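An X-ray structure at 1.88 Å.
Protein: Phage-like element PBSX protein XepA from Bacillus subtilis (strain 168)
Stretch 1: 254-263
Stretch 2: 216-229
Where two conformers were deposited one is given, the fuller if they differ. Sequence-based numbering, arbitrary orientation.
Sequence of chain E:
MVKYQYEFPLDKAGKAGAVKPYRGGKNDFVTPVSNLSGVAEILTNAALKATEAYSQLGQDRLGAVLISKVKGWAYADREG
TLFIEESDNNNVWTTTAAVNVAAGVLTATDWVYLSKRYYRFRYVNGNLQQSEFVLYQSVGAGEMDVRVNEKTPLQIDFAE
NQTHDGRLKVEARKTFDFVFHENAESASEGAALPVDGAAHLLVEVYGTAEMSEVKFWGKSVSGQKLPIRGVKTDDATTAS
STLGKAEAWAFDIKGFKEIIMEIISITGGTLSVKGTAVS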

# COMPACT_ATOMS: atom_id res chain seq x y z
N LYS E 254 0.74 -22.74 25.21
CA LYS E 254 -0.01 -22.84 23.97
C LYS E 254 -1.25 -23.70 24.18
O LYS E 254 -1.16 -24.84 24.64
CB LYS E 254 0.82 -23.48 22.85
CG LYS E 254 1.73 -22.54 22.07
CD LYS E 254 2.32 -23.18 20.81
CE LYS E 254 2.89 -24.57 20.98
NZ LYS E 254 3.96 -24.65 22.00
N GLY E 255 -2.42 -23.15 23.84
CA GLY E 255 -3.63 -23.94 23.88
C GLY E 255 -4.47 -23.71 25.14
O GLY E 255 -5.64 -24.08 25.16
N PHE E 256 -3.88 -23.12 26.19
CA PHE E 256 -4.65 -22.80 27.39
C PHE E 256 -5.38 -21.47 27.21
O PHE E 256 -4.94 -20.62 26.45
CB PHE E 256 -3.76 -22.75 28.64
CG PHE E 256 -3.36 -24.11 29.16
CD1 PHE E 256 -4.24 -24.86 29.92
CD2 PHE E 256 -2.12 -24.65 28.84
CE1 PHE E 256 -3.88 -26.12 30.38
CE2 PHE E 256 -1.78 -25.92 29.27
CZ PHE E 256 -2.65 -26.65 30.06
N LYS E 257 -6.46 -21.29 27.97
CA LYS E 257 -7.19 -20.03 27.97
C LYS E 257 -6.67 -19.13 29.09
O LYS E 257 -6.53 -17.93 28.90
CB LYS E 257 -8.70 -20.29 28.14
CG LYS E 257 -9.38 -21.06 27.01
CD LYS E 257 -9.91 -20.15 25.91
CE LYS E 257 -11.18 -20.62 25.24
NZ LYS E 257 -11.24 -22.10 25.22
N GLU E 258 -6.38 -19.72 30.25
CA GLU E 258 -5.90 -18.94 31.38
C GLU E 258 -4.86 -19.73 32.16
O GLU E 258 -4.88 -20.96 32.16
CB GLU E 258 -7.04 -18.63 32.36
CG GLU E 258 -8.16 -17.84 31.73
CD GLU E 258 -9.28 -17.52 32.70
OE1 GLU E 258 -10.06 -18.42 33.04
OE2 GLU E 258 -9.34 -16.36 33.13
N ILE E 259 -4.00 -18.99 32.88
CA ILE E 259 -3.01 -19.59 33.75
C ILE E 259 -3.20 -19.02 35.15
O ILE E 259 -3.34 -17.80 35.32
CB ILE E 259 -1.57 -19.34 33.22
CG1 ILE E 259 -1.36 -19.90 31.81
CG2 ILE E 259 -0.53 -19.86 34.22
CD1 ILE E 259 -1.58 -21.39 31.67
N ILE E 260 -3.21 -19.90 36.14
CA ILE E 260 -3.39 -19.48 37.52
C ILE E 260 -2.22 -20.05 38.33
O ILE E 260 -1.87 -21.23 38.19
CB ILE E 260 -4.75 -19.98 38.04
CG1 ILE E 260 -5.91 -19.26 37.34
CG2 ILE E 260 -4.83 -19.83 39.55
CD1 ILE E 260 -7.27 -19.91 37.55
N MET E 261 -1.64 -19.20 39.17
CA MET E 261 -0.59 -19.60 40.09
C MET E 261 -1.14 -19.46 41.50
O MET E 261 -1.09 -18.38 42.08
CB MET E 261 0.62 -18.67 39.92
CG MET E 261 1.22 -18.76 38.51
SD MET E 261 2.21 -20.27 38.42
CE MET E 261 1.70 -20.93 36.83
N GLU E 262 -1.66 -20.56 42.05
CA GLU E 262 -2.43 -20.50 43.28
C GLU E 262 -1.49 -20.64 44.48
O GLU E 262 -0.69 -21.58 44.56
CB GLU E 262 -3.49 -21.61 43.29
CG GLU E 262 -4.15 -21.82 44.64
CD GLU E 262 -5.29 -22.83 44.64
OE1 GLU E 262 -5.44 -23.58 43.67
OE2 GLU E 262 -6.06 -22.85 45.60
N ILE E 263 -1.61 -19.71 45.44
CA ILE E 263 -0.96 -19.92 46.71
C ILE E 263 -1.85 -20.84 47.55
O ILE E 263 -2.94 -20.44 47.95
CB ILE E 263 -0.63 -18.58 47.41
CG1 ILE E 263 0.34 -17.75 46.57
CG2 ILE E 263 -0.08 -18.84 48.80
CD1 ILE E 263 0.52 -16.33 47.04
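Stretch 2 216-229: FWGKSVSGQKLPIR

Stretch 2 lies beside stretch 1 as its antiparallel neighbour in a sheet. Strand 216-219 runs against strand 258-263, with 155° between their N-to-C directions and axes that come within 4.6 Å. The register pairs Glu 258 with Lys 219, Ile 259 with Gly 218, Ile 260 with Trp 217 and Met 261 with Phe 216. Contact between the stretches buries 778 Å², both sides summed.

The backbone is extended through all four pairs. Ile 260 and Trp 217 bond both ways: Trp 217 N to Ile 260 O is 2.8 Å, and Ile 260 N to Trp 217 O is 2.8 Å. Lys 219 N donates to Glu 258 O at 2.8 Å. Lys 219 O accepts twice, from Glu 258 N at 3.3 Å and from Lys 257 N at 2.8 Å. After Lys 219 the chain leaves the strand, turns through Gly 223 and returns. Gly 218 N then bonds Leu 226 O at 2.8 Å, and Leu 226 N bonds Gly 218 O at 2.8 Å. Strand 216-219 is thus bonded to both stretch 1 and the returning chain. In the turn, Gln 224 N donates to Ser 222 OG at 3.0 Å. Gly 223 has phi/psi of 88/-7, where a CB would be jammed against the preceding carbonyl O.

Side chains alternate between the two faces. Glu 258, Ile 260, Trp 217 and Lys 219 share one. Trp 217 is m at chi1, with chi2 at 109°. This brings NE1 at the ring edge to Glu 262 OE1, a hydrogen bond of 2.7 Å. Glu 262 is t at chi1 and chi2, so its carboxylate reaches the indole. The CB atoms of Ile 260 and Trp 217 are 4.0 Å apart. Ile 260 is m, t; its CD1 meets Lys 219 CE at 3.6 Å and Lys 225 CD at 4.1 Å, packing on the aliphatic parts of both lysines. Lys 219 is m at chi1 and t thereafter. Its extended chain carries NZ to 4.2 Å from Glu 258 OE1, too far for a salt bridge. A water links them, accepting from Lys 219 NZ at 3.0 Å and donating to Glu 258 OE1 at 3.3 Å.

Ile 259, Met 261 and Phe 216 point to the other face. Gly 218 leaves room there for Phe 256, whose CD1 lies 3.7 Å from Gly 218 CA. An ideal CB on Gly 218 would be 2.5 Å from Phe 256 CD1, a clash. Phe 256 is m at chi1, and its ring reaches Ile 228, with CZ to Ile 228 CG2 at 3.3 Å. Ile 228 is p, t. Ile 259 is m, m, which places its CD1 4.0 Å from Ile 228 CD1. Met 261 is m, m, with chi3 at 135°. Its SD approaches Phe 216 CD1 at 3.4 Å and lies oblique to the ring.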

# COMPACT_ATOMS: atom_id res chain seq x y z
N PHE E 216 0.60 -24.82 40.14
CA PHE E 216 0.53 -24.29 38.79
C PHE E 216 -0.70 -24.85 38.08
O PHE E 216 -0.87 -26.07 37.99
CB PHE E 216 1.79 -24.67 38.00
CG PHE E 216 3.11 -24.42 38.70
CD1 PHE E 216 3.28 -23.34 39.56
CD2 PHE E 216 4.20 -25.25 38.47
CE1 PHE E 216 4.50 -23.10 40.17
CE2 PHE E 216 5.42 -25.01 39.08
CZ PHE E 216 5.57 -23.93 39.93
N TRP E 217 -1.55 -23.96 37.56
CA TRP E 217 -2.81 -24.38 36.95
C TRP E 217 -2.98 -23.71 35.60
O TRP E 217 -2.60 -22.56 35.42
CB TRP E 217 -4.00 -23.95 37.81
CG TRP E 217 -4.14 -24.51 39.19
CD1 TRP E 217 -3.96 -23.82 40.36
CD2 TRP E 217 -4.61 -25.82 39.57
NE1 TRP E 217 -4.26 -24.62 41.43
CE2 TRP E 217 -4.68 -25.84 40.98
CE3 TRP E 217 -4.99 -26.96 38.86
CZ2 TRP E 217 -5.09 -26.97 41.69
CZ3 TRP E 217 -5.39 -28.08 39.56
CH2 TRP E 217 -5.43 -28.09 40.96
N GLY E 218 -3.61 -24.44 34.67
CA GLY E 218 -4.17 -23.84 33.47
C GLY E 218 -5.68 -24.08 33.43
O GLY E 218 -6.19 -24.98 34.09
N LYS E 219 -6.39 -23.24 32.67
CA LYS E 219 -7.78 -23.55 32.34
C LYS E 219 -7.90 -23.65 30.83
O LYS E 219 -7.32 -22.84 30.11
CB LYS E 219 -8.74 -22.48 32.86
CG LYS E 219 -8.91 -22.47 34.37
CD LYS E 219 -9.84 -21.38 34.82
CE LYS E 219 -10.24 -21.49 36.27
NZ LYS E 219 -11.14 -20.37 36.61
N SER E 220 -8.63 -24.66 30.39
CA SER E 220 -8.96 -24.86 28.99
C SER E 220 -10.45 -24.56 28.80
O SER E 220 -10.98 -23.64 29.42
CB SER E 220 -8.58 -26.26 28.55
OG SER E 220 -8.77 -26.44 27.15
N VAL E 221 -11.14 -25.37 27.99
CA VAL E 221 -12.48 -25.04 27.53
C VAL E 221 -13.50 -25.19 28.67
O VAL E 221 -14.42 -24.39 28.75
CB VAL E 221 -12.86 -25.85 26.28
CG1 VAL E 221 -14.30 -25.57 25.86
CG2 VAL E 221 -11.90 -25.55 25.13
N SER E 222 -13.33 -26.18 29.55
CA SER E 222 -14.35 -26.45 30.56
C SER E 222 -14.38 -25.37 31.64
O SER E 222 -15.39 -25.21 32.31
CB SER E 222 -14.17 -27.79 31.18
OG SER E 222 -13.21 -27.74 32.23
N GLY E 223 -13.26 -24.67 31.85
CA GLY E 223 -13.16 -23.72 32.95
C GLY E 223 -12.68 -24.36 34.25
O GLY E 223 -12.44 -23.65 35.21
N GLN E 224 -12.56 -25.70 34.29
CA GLN E 224 -11.93 -26.37 35.42
C GLN E 224 -10.41 -26.18 35.38
O GLN E 224 -9.80 -26.18 34.31
CB GLN E 224 -12.25 -27.87 35.41
CG GLN E 224 -13.74 -28.16 35.62
CD GLN E 224 -14.22 -27.71 36.98
OE1 GLN E 224 -13.75 -28.18 38.01
NE2 GLN E 224 -15.14 -26.76 37.00
N LYS E 225 -9.81 -26.03 36.56
CA LYS E 225 -8.37 -25.93 36.71
C LYS E 225 -7.74 -27.28 36.40
O LYS E 225 -8.21 -28.32 36.87
CB LYS E 225 -8.01 -25.44 38.12
CG LYS E 225 -8.36 -23.98 38.38
CD LYS E 225 -7.67 -23.40 39.60
CE LYS E 225 -7.87 -24.18 40.89
NZ LYS E 225 -9.30 -24.25 41.25
N LEU E 226 -6.67 -27.23 35.60
CA LEU E 226 -5.89 -28.40 35.20
C LEU E 226 -4.44 -28.16 35.63
O LEU E 226 -3.89 -27.09 35.39
CB LEU E 226 -5.96 -28.53 33.68
CG LEU E 226 -7.35 -28.81 33.12
CD1 LEU E 226 -7.51 -28.21 31.72
CD2 LEU E 226 -7.62 -30.31 33.11
N PRO E 227 -3.78 -29.17 36.24
CA PRO E 227 -2.39 -29.00 36.68
C PRO E 227 -1.49 -28.92 35.45
O PRO E 227 -1.67 -29.65 34.49
CB PRO E 227 -2.08 -30.27 37.48
CG PRO E 227 -3.41 -31.00 37.63
CD PRO E 227 -4.32 -30.51 36.52
N ILE E 228 -0.52 -28.00 35.50
CA ILE E 228 0.48 -27.87 34.45
C ILE E 228 1.87 -27.95 35.08
O ILE E 228 2.02 -27.74 36.29
CB ILE E 228 0.28 -26.56 33.66
CG1 ILE E 228 0.42 -25.34 34.58
CG2 ILE E 228 -1.10 -26.59 33.00
CD1 ILE E 228 0.39 -24.02 33.87
N ARG E 229 2.88 -28.25 34.25
CA ARG E 229 4.24 -28.45 34.71
C ARG E 229 5.09 -27.29 34.20
O ARG E 229 4.95 -26.86 33.06
CB ARG E 229 4.78 -29.81 34.24
CG ARG E 229 4.89 -29.95 32.73
CD ARG E 229 5.29 -31.33 32.26
NE ARG E 229 5.72 -31.24 30.88
CZ ARG E 229 4.90 -31.30 29.85
NH1 ARG E 229 3.60 -31.24 30.06
NH2 ARG E 229 5.37 -31.42 28.63
O HOH W 1 -10.25 -17.57 36.18